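Local coordinates for putative Type I topoisomerase (Deinococcus radiodurans, PDB 3M4A), which relaxes supercoiled DNA as a type IB topoisomerase, probably by transiently cutting and resealing one strand without ATP, at a contact of chain A with DNA. Sequence-based numbering; all coordinates share one arbitrary frame.

A contact of chain A with DNA. Residues 111, 113-115, 122, 129, 187, 191, 194. With nucleotides of chain C; nucleotides of chain B.
Two donors grip OP1 of the DG9 phosphate of chain C, and a second ammonium, that of Lys194, lies nearby. Lys122 NZ forms a salt bridge to this oxygen at 2.7 Å, and Asn191 ND2 bonds it at 2.9 Å, almost straight (173° at H) and in its amide plane; Lys194 NZ adds a longer salt bridge to OP1, 3.6 Å. The patch belongs to the catalytic core of a type IB topoisomerase, where helices 120-134 and 186-196 meet the backbone while Arg114, in the loop just after helix 91-113, sends its side chain into the minor groove. Lys122 extends towards the phosphate, CG anti to the backbone N (chi1 177°), and its ammonium is also pinned by the carbonyls of Leu113, in plane, and Ala115, nearly along the C=O axis. The other N-H of the Asn191 amide goes back to Thr187 O, 3.1 Å from ND2, while OD1 takes Lys194 NZ from above its plane, which fixes the amide flip. An alanine at Asn191 would remove both ends of this bridge and would probably loosen Lys194 as well as the phosphate. One phosphate along, Arg129 meets DC10 end-on, NH1 to OP2 at 2.9 Å and NH2 to OP1 at 3.0 Å, both in the guanidinium plane; Leu113 CD1 lies against one face, towards its rim. Thr187 OG1 adds a second bond to OP2 of DC10. In the minor groove Arg114 runs extended from CG to NE, its CD passing the DC6 sugar of chain B, whose O4' sits over one guanidinium face, near the rim. NH1 hydrogen-bonds DG9 N3 at the edge, 3.0 Å away, and reaches DG8 N3 through a water. The carbonyl O of Arg114 takes a weak hydrogen bond from DG7 N2, and a water links that carbonyl to DG7 N3.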
# COMPACT_ATOMS: atom_id res chain seq x y z
N ALA A 111 -2.91 8.90 -12.82
CA ALA A 111 -2.30 9.44 -14.04
C ALA A 111 -1.82 8.31 -14.95
O ALA A 111 -2.18 8.24 -16.14
CB ALA A 111 -1.17 10.42 -13.70
N LEU A 113 -2.80 5.17 -14.94
CA LEU A 113 -3.93 4.35 -15.36
C LEU A 113 -4.70 4.93 -16.56
O LEU A 113 -5.38 4.19 -17.27
CB LEU A 113 -4.90 4.15 -14.18
CG LEU A 113 -4.39 3.25 -13.06
CD1 LEU A 113 -5.32 3.34 -11.86
CD2 LEU A 113 -4.25 1.80 -13.54
N ARG A 114 -4.62 6.24 -16.76
CA ARG A 114 -5.37 6.89 -17.85
C ARG A 114 -4.78 6.60 -19.24
O ARG A 114 -5.43 6.88 -20.27
CB ARG A 114 -5.40 8.39 -17.62
CG ARG A 114 -6.24 8.83 -16.43
CD ARG A 114 -6.57 10.31 -16.51
NE ARG A 114 -7.20 10.80 -15.29
CZ ARG A 114 -8.50 10.66 -15.01
NH1 ARG A 114 -9.31 10.04 -15.84
NH2 ARG A 114 -8.97 11.13 -13.88
N ALA A 115 -3.58 6.04 -19.27
CA ALA A 115 -2.95 5.65 -20.53
C ALA A 115 -3.72 4.57 -21.32
O ALA A 115 -4.47 3.78 -20.76
CB ALA A 115 -1.53 5.18 -20.28
N LYS A 122 1.14 1.58 -16.49
CA LYS A 122 -0.28 1.29 -16.24
C LYS A 122 -0.45 -0.07 -15.52
O LYS A 122 -1.20 -0.21 -14.52
CB LYS A 122 -1.10 1.34 -17.53
CG LYS A 122 -2.56 0.96 -17.31
CD LYS A 122 -3.50 1.46 -18.38
CE LYS A 122 -4.95 1.22 -17.98
NZ LYS A 122 -5.90 1.94 -18.88
N ARG A 129 -2.31 -0.69 -7.00
CA ARG A 129 -3.67 -0.65 -6.45
C ARG A 129 -4.00 -1.96 -5.76
O ARG A 129 -4.58 -1.97 -4.68
CB ARG A 129 -4.72 -0.30 -7.51
CG ARG A 129 -6.13 -0.20 -6.93
CD ARG A 129 -7.08 0.39 -7.93
NE ARG A 129 -6.79 1.81 -8.11
CZ ARG A 129 -7.44 2.62 -8.95
NH1 ARG A 129 -8.47 2.19 -9.65
NH2 ARG A 129 -7.07 3.88 -9.03
N THR A 187 -12.19 -0.27 -12.31
CA THR A 187 -10.98 -0.14 -13.13
C THR A 187 -10.16 -1.42 -13.07
O THR A 187 -9.74 -1.94 -14.10
CB THR A 187 -10.20 1.12 -12.74
OG1 THR A 187 -11.00 2.25 -13.08
CG2 THR A 187 -8.86 1.20 -13.46
N ASN A 191 -9.57 -3.88 -16.46
CA ASN A 191 -8.21 -4.10 -16.90
C ASN A 191 -7.73 -5.52 -16.63
O ASN A 191 -6.90 -6.03 -17.37
CB ASN A 191 -7.28 -3.07 -16.32
CG ASN A 191 -7.39 -1.74 -17.02
OD1 ASN A 191 -6.86 -1.57 -18.13
ND2 ASN A 191 -8.10 -0.79 -16.41
N LYS A 194 -8.65 -7.37 -19.67
CA LYS A 194 -7.65 -7.10 -20.71
C LYS A 194 -6.37 -7.89 -20.51
O LYS A 194 -5.81 -8.43 -21.47
CB LYS A 194 -7.31 -5.60 -20.77
CG LYS A 194 -8.45 -4.67 -21.13
CD LYS A 194 -7.98 -3.20 -21.05
CE LYS A 194 -9.11 -2.24 -20.75
NZ LYS A 194 -8.59 -0.90 -20.32
P DG C 7 -10.06 5.91 -29.84
OP1 DG C 7 -9.46 5.21 -30.98
OP2 DG C 7 -11.52 6.03 -29.68
O5' DG C 7 -9.43 5.20 -28.54
C5' DG C 7 -8.07 4.83 -28.50
C4' DG C 7 -7.59 4.79 -27.06
O4' DG C 7 -7.62 6.13 -26.51
C3' DG C 7 -8.46 3.97 -26.13
O3' DG C 7 -7.58 3.35 -25.17
C2' DG C 7 -9.40 5.02 -25.54
C1' DG C 7 -8.44 6.17 -25.33
N9 DG C 7 -8.93 7.56 -25.25
C8 DG C 7 -9.69 8.19 -26.20
N7 DG C 7 -9.98 9.43 -25.93
C5 DG C 7 -9.35 9.65 -24.71
C6 DG C 7 -9.30 10.82 -23.93
O6 DG C 7 -9.83 11.92 -24.16
N1 DG C 7 -8.56 10.65 -22.75
C2 DG C 7 -7.95 9.48 -22.42
N2 DG C 7 -7.29 9.47 -21.24
N3 DG C 7 -7.99 8.37 -23.13
C4 DG C 7 -8.69 8.51 -24.29
P DG C 8 -8.18 2.24 -24.18
OP1 DG C 8 -7.02 1.41 -23.84
OP2 DG C 8 -9.38 1.60 -24.75
O5' DG C 8 -8.58 3.10 -22.89
C5' DG C 8 -7.66 3.63 -21.99
C4' DG C 8 -8.38 4.36 -20.88
O4' DG C 8 -8.99 5.57 -21.39
C3' DG C 8 -9.53 3.60 -20.24
O3' DG C 8 -9.50 3.81 -18.85
C2' DG C 8 -10.78 4.22 -20.83
C1' DG C 8 -10.31 5.65 -20.88
N9 DG C 8 -11.02 6.58 -21.74
C8 DG C 8 -11.65 6.33 -22.94
N7 DG C 8 -12.17 7.42 -23.44
C5 DG C 8 -11.86 8.42 -22.53
C6 DG C 8 -12.14 9.81 -22.55
O6 DG C 8 -12.79 10.43 -23.43
N1 DG C 8 -11.68 10.46 -21.42
C2 DG C 8 -10.94 9.85 -20.42
N2 DG C 8 -10.54 10.63 -19.42
N3 DG C 8 -10.65 8.56 -20.41
C4 DG C 8 -11.14 7.90 -21.48
P DG C 9 -9.58 2.61 -17.77
OP1 DG C 9 -8.39 1.72 -17.90
OP2 DG C 9 -10.94 2.03 -17.74
O5' DG C 9 -9.45 3.55 -16.48
C5' DG C 9 -8.28 4.28 -16.23
C4' DG C 9 -8.55 5.47 -15.34
O4' DG C 9 -9.42 6.45 -15.96
C3' DG C 9 -9.30 5.12 -14.06
O3' DG C 9 -8.76 5.89 -13.01
C2' DG C 9 -10.78 5.38 -14.39
C1' DG C 9 -10.69 6.59 -15.28
N9 DG C 9 -11.63 6.72 -16.38
C8 DG C 9 -12.01 5.73 -17.24
N7 DG C 9 -12.79 6.12 -18.21
C5 DG C 9 -12.93 7.47 -17.98
C6 DG C 9 -13.65 8.44 -18.70
O6 DG C 9 -14.33 8.32 -19.72
N1 DG C 9 -13.52 9.68 -18.12
C2 DG C 9 -12.78 9.97 -17.00
N2 DG C 9 -12.75 11.24 -16.58
N3 DG C 9 -12.08 9.08 -16.34
C4 DG C 9 -12.23 7.85 -16.86
P DC C 10 -9.24 5.63 -11.50
OP1 DC C 10 -8.20 6.12 -10.61
OP2 DC C 10 -9.71 4.24 -11.31
O5' DC C 10 -10.50 6.58 -11.31
C5' DC C 10 -10.33 8.00 -11.39
C4' DC C 10 -11.67 8.68 -11.42
O4' DC C 10 -12.37 8.36 -12.66
C3' DC C 10 -12.63 8.27 -10.29
O3' DC C 10 -13.37 9.39 -9.85
C2' DC C 10 -13.56 7.29 -10.96
C1' DC C 10 -13.69 7.98 -12.31
N1 DC C 10 -14.24 7.16 -13.40
C2 DC C 10 -14.89 7.82 -14.45
O2 DC C 10 -14.99 9.07 -14.42
N3 DC C 10 -15.41 7.10 -15.45
C4 DC C 10 -15.31 5.77 -15.46
N4 DC C 10 -15.84 5.11 -16.49
C5 DC C 10 -14.65 5.07 -14.41
C6 DC C 10 -14.14 5.80 -13.41
P DC B 6 -8.41 18.06 -16.37
OP1 DC B 6 -8.83 18.46 -15.02
OP2 DC B 6 -7.95 19.04 -17.40
O5' DC B 6 -7.32 16.91 -16.22
C5' DC B 6 -7.55 15.80 -15.35
C4' DC B 6 -6.76 14.59 -15.79
O4' DC B 6 -7.47 14.01 -16.92
C3' DC B 6 -5.32 14.91 -16.24
O3' DC B 6 -4.31 13.96 -15.82
C2' DC B 6 -5.48 14.92 -17.75
C1' DC B 6 -6.56 13.85 -17.97
N1 DC B 6 -7.31 14.00 -19.25
C2 DC B 6 -7.56 12.88 -20.04
O2 DC B 6 -7.19 11.75 -19.69
N3 DC B 6 -8.23 13.05 -21.20
C4 DC B 6 -8.66 14.24 -21.58
N4 DC B 6 -9.32 14.31 -22.75
C5 DC B 6 -8.40 15.39 -20.79
C6 DC B 6 -7.75 15.23 -19.64
P DT B 7 -2.74 14.23 -16.11
OP1 DT B 7 -1.97 13.78 -14.92
OP2 DT B 7 -2.53 15.60 -16.65
O5' DT B 7 -2.46 13.17 -17.26
C5' DT B 7 -2.47 11.80 -16.92
C4' DT B 7 -2.59 10.93 -18.15
O4' DT B 7 -3.83 11.24 -18.85
C3' DT B 7 -1.50 11.14 -19.17
O3' DT B 7 -0.33 10.46 -18.75
C2' DT B 7 -2.14 10.55 -20.41
C1' DT B 7 -3.59 10.91 -20.20
N1 DT B 7 -4.08 12.08 -21.01
C2 DT B 7 -4.58 11.75 -22.25
O2 DT B 7 -4.60 10.63 -22.69
N3 DT B 7 -5.06 12.80 -22.96
C4 DT B 7 -5.10 14.09 -22.56
O4 DT B 7 -5.58 14.92 -23.33
C5 DT B 7 -4.54 14.41 -21.26
C7 DT B 7 -4.52 15.82 -20.75
C6 DT B 7 -4.06 13.37 -20.53
O HOH W 1 -8.83 8.15 -18.20
O HOH W 2 -12.54 2.15 -15.54
O HOH W 3 -5.88 6.64 -22.85